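Long-range contact in FOKI restriction endonuclease (Planomicrobium okeanokoites, PDB 2FOK), which recognises a specific DNA sequence and cleaves the duplex outside it as a type IIS restriction endonuclease, using metal-ion catalysis: residues Glu154-Pro160 against Val287-Tyr292. Residues are numbered along the deposited sequence; the frame is centred on the assembly and turned at random.
Sequences EAISSYP and VPKRVY
With its CG1 anti to the backbone N (chi1 179°), V287 sends that methyl toward S158 CB and E154 OE2 and leaves CG2 for S157 CB, while the bend at chi2 of E154, 103°, brings its carboxylate over to the valine at the C-terminal end of helix 146-157. V287 CG1 lies 3.7 Å from E154 OE2 and reaches S158 CB as well, while CG2 rests on S157 CB at 3.9 Å. Replacing E154 by an alanine would probably take away the carboxylate that lies across the V287 methyls and open a gap beside them. The S158 hydroxyl turns back to its own helix, donating to A155 O at 2.6 Å, so that one carbonyl of the final turn takes two bonds from S158, the other from its backbone N. Beyond it the backbones join directly. R290 N donates to S158 O at 3.0 Å, nearly straight (167°) and in the carbonyl plane, and K289 CA adds a CA-H...O contact to the same oxygen. One water bridges S157 O and V287 O, donating to both. Past this bond, P160 and K289 slide by each other in opposite directions, P160 CG 4.0 Å from K289 CD; P160 CD lies 3.6 Å from R290 O, and its CG comes near V291 CG2. The K289 amino group ends in a salt bridge with D369 and a hydrogen bond to G355 O. Residues 154-160 belong to the second recognition subdomain, and the contact ties the break between helices 146-157 and 160-169, where Y159 occupies the N-cap position, to the extended linker from helix 269-279 to helix 303-319; helix 222-236 packs against I156 and Y159, and helix 104-116 against Y159 and Y292.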
ATOM      1  N   GLU A 154      22.658   3.102  11.524  1.00 21.72           N
ATOM      2  CA  GLU A 154      23.273   3.685  10.346  1.00 22.00           C
ATOM      3  C   GLU A 154      22.669   3.034   9.119  1.00 22.62           C
ATOM      4  O   GLU A 154      22.441   3.686   8.105  1.00 29.20           O
ATOM      5  CB  GLU A 154      24.781   3.451  10.358  1.00 27.47           C
ATOM      6  CG  GLU A 154      25.410   3.530   8.982  1.00 28.55           C
ATOM      7  CD  GLU A 154      26.139   4.830   8.756  1.00 32.00           C
ATOM      8  OE1 GLU A 154      26.268   5.613   9.725  1.00 24.80           O
ATOM      9  OE2 GLU A 154      26.582   5.058   7.605  1.00 33.35           O
ATOM     10  N   ALA A 155      22.426   1.734   9.215  1.00 23.37           N
ATOM     11  CA  ALA A 155      21.833   0.977   8.126  1.00 21.94           C
ATOM     12  C   ALA A 155      20.447   1.526   7.797  1.00 22.32           C
ATOM     13  O   ALA A 155      20.134   1.800   6.641  1.00 20.07           O
ATOM     14  CB  ALA A 155      21.732  -0.492   8.520  1.00 22.71           C
ATOM     15  N   ILE A 156      19.621   1.697   8.822  1.00 23.95           N
ATOM     16  CA  ILE A 156      18.261   2.197   8.628  1.00 24.26           C
ATOM     17  C   ILE A 156      18.194   3.648   8.164  1.00 23.20           C
ATOM     18  O   ILE A 156      17.209   4.056   7.549  1.00 25.36           O
ATOM     19  CB  ILE A 156      17.398   2.037   9.922  1.00 22.03           C
ATOM     20  CG1 ILE A 156      15.951   1.717   9.524  1.00 21.46           C
ATOM     21  CG2 ILE A 156      17.485   3.306  10.792  1.00 16.20           C
ATOM     22  CD1 ILE A 156      15.013   1.324  10.689  1.00 14.73           C
ATOM     23  N   SER A 157      19.237   4.424   8.451  1.00 22.35           N
ATOM     24  CA  SER A 157      19.272   5.833   8.048  1.00 21.53           C
ATOM     25  C   SER A 157      19.490   5.986   6.541  1.00 20.45           C
ATOM     26  O   SER A 157      19.245   7.047   5.968  1.00 20.12           O
ATOM     27  CB  SER A 157      20.364   6.570   8.823  1.00 21.61           C
ATOM     28  OG  SER A 157      20.063   6.600  10.217  1.00 27.65           O
ATOM     29  N   SER A 158      19.967   4.917   5.911  1.00 21.55           N
ATOM     30  CA  SER A 158      20.208   4.889   4.467  1.00 21.26           C
ATOM     31  C   SER A 158      18.962   4.327   3.774  1.00 22.38           C
ATOM     32  O   SER A 158      18.956   4.117   2.556  1.00 25.65           O
ATOM     33  CB  SER A 158      21.386   3.978   4.159  1.00 20.05           C
ATOM     34  OG  SER A 158      20.999   2.617   4.315  1.00 20.08           O
ATOM     35  N   TYR A 159      17.922   4.081   4.571  1.00 23.00           N
ATOM     36  CA  TYR A 159      16.644   3.527   4.116  1.00 22.65           C
ATOM     37  C   TYR A 159      15.606   4.668   4.069  1.00 21.06           C
ATOM     38  O   TYR A 159      15.105   5.104   5.100  1.00 24.00           O
ATOM     39  CB  TYR A 159      16.226   2.422   5.100  1.00 22.55           C
ATOM     40  CG  TYR A 159      14.982   1.664   4.703  1.00 24.73           C
ATOM     41  CD1 TYR A 159      14.887   1.047   3.460  1.00 17.85           C
ATOM     42  CD2 TYR A 159      13.867   1.633   5.541  1.00 23.94           C
ATOM     43  CE1 TYR A 159      13.724   0.436   3.059  1.00 20.06           C
ATOM     44  CE2 TYR A 159      12.694   1.018   5.142  1.00 23.14           C
ATOM     45  CZ  TYR A 159      12.631   0.426   3.897  1.00 19.01           C
ATOM     46  OH  TYR A 159      11.462  -0.167   3.480  1.00 20.13           O
ATOM     47  N   PRO A 160      15.259   5.149   2.864  1.00 20.70           N
ATOM     48  CA  PRO A 160      14.294   6.249   2.740  1.00 22.07           C
ATOM     49  C   PRO A 160      12.988   6.159   3.531  1.00 23.76           C
ATOM     50  O   PRO A 160      12.674   7.070   4.294  1.00 24.65           O
ATOM     51  CB  PRO A 160      14.073   6.382   1.227  1.00 21.80           C
ATOM     52  CG  PRO A 160      15.283   5.781   0.611  1.00 20.27           C
ATOM     53  CD  PRO A 160      15.739   4.686   1.548  1.00 22.57           C
ATOM     54  N   VAL A 287      23.700  10.229   5.792  1.00 29.75           N
ATOM     55  CA  VAL A 287      24.017   8.886   5.348  1.00 29.07           C
ATOM     56  C   VAL A 287      23.486   8.758   3.920  1.00 28.62           C
ATOM     57  O   VAL A 287      22.307   9.010   3.672  1.00 30.35           O
ATOM     58  CB  VAL A 287      23.333   7.841   6.250  1.00 27.97           C
ATOM     59  CG1 VAL A 287      23.653   6.450   5.756  1.00 20.61           C
ATOM     60  CG2 VAL A 287      23.778   8.034   7.705  1.00 21.60           C
ATOM     61  N   PRO A 288      24.357   8.415   2.954  1.00 25.86           N
ATOM     62  CA  PRO A 288      23.847   8.288   1.586  1.00 24.00           C
ATOM     63  C   PRO A 288      22.705   7.272   1.545  1.00 25.27           C
ATOM     64  O   PRO A 288      22.827   6.171   2.080  1.00 25.00           O
ATOM     65  CB  PRO A 288      25.064   7.831   0.791  1.00 19.76           C
ATOM     66  CG  PRO A 288      26.238   8.286   1.604  1.00 19.47           C
ATOM     67  CD  PRO A 288      25.805   8.160   3.030  1.00 20.21           C
ATOM     68  N   LYS A 289      21.595   7.642   0.915  1.00 27.15           N
ATOM     69  CA  LYS A 289      20.442   6.747   0.840  1.00 26.64           C
ATOM     70  C   LYS A 289      20.461   5.845  -0.382  1.00 26.96           C
ATOM     71  O   LYS A 289      20.818   6.274  -1.476  1.00 27.33           O
ATOM     72  CB  LYS A 289      19.146   7.553   0.866  1.00 24.46           C
ATOM     73  CG  LYS A 289      18.756   8.012   2.262  1.00 22.89           C
ATOM     74  CD  LYS A 289      17.441   8.776   2.254  1.00 17.82           C
ATOM     75  CE  LYS A 289      17.527  10.042   1.450  1.00 17.19           C
ATOM     76  NZ  LYS A 289      16.655  11.103   2.049  1.00 23.27           N
ATOM     77  N   ARG A 290      20.077   4.588  -0.170  1.00 24.32           N
ATOM     78  CA  ARG A 290      20.034   3.575  -1.212  1.00 22.48           C
ATOM     79  C   ARG A 290      18.650   3.494  -1.845  1.00 23.62           C
ATOM     80  O   ARG A 290      17.649   3.320  -1.144  1.00 19.62           O
ATOM     81  CB  ARG A 290      20.384   2.205  -0.628  1.00 25.61           C
ATOM     82  CG  ARG A 290      21.874   1.900  -0.529  1.00 29.52           C
ATOM     83  CD  ARG A 290      22.105   0.386  -0.401  1.00 34.25           C
ATOM     84  NE  ARG A 290      23.370   0.068   0.264  1.00 37.97           N
ATOM     85  CZ  ARG A 290      24.174  -0.938  -0.088  1.00 43.22           C
ATOM     86  NH1 ARG A 290      23.857  -1.735  -1.105  1.00 38.54           N
ATOM     87  NH2 ARG A 290      25.296  -1.159   0.586  1.00 41.87           N
ATOM     88  N   VAL A 291      18.606   3.615  -3.175  1.00 20.87           N
ATOM     89  CA  VAL A 291      17.354   3.558  -3.935  1.00 20.57           C
ATOM     90  C   VAL A 291      17.572   2.598  -5.091  1.00 22.61           C
ATOM     91  O   VAL A 291      18.595   2.659  -5.766  1.00 27.29           O
ATOM     92  CB  VAL A 291      16.969   4.945  -4.531  1.00 22.94           C
ATOM     93  CG1 VAL A 291      15.781   4.797  -5.481  1.00 16.55           C
ATOM     94  CG2 VAL A 291      16.645   5.939  -3.410  1.00 14.02           C
ATOM     95  N   TYR A 292      16.617   1.711  -5.322  1.00 22.60           N
ATOM     96  CA  TYR A 292      16.744   0.751  -6.403  1.00 23.86           C
ATOM     97  C   TYR A 292      15.454   0.696  -7.207  1.00 24.15           C
ATOM     98  O   TYR A 292      14.365   0.850  -6.670  1.00 23.72           O
ATOM     99  CB  TYR A 292      17.085  -0.647  -5.855  1.00 22.47           C
ATOM    100  CG  TYR A 292      16.838  -0.787  -4.370  1.00 21.50           C
ATOM    101  CD1 TYR A 292      17.804  -0.385  -3.444  1.00 16.60           C
ATOM    102  CD2 TYR A 292      15.599  -1.218  -3.889  1.00 20.33           C
ATOM    103  CE1 TYR A 292      17.540  -0.398  -2.077  1.00 13.73           C
ATOM    104  CE2 TYR A 292      15.325  -1.233  -2.519  1.00 17.06           C
ATOM    105  CZ  TYR A 292      16.296  -0.819  -1.621  1.00 16.64           C
ATOM    106  OH  TYR A 292      16.024  -0.815  -0.267  1.00 20.91           O
TER
HETATM  107  O   HOH W   1      19.905   9.798   5.425  1.00 31.37           O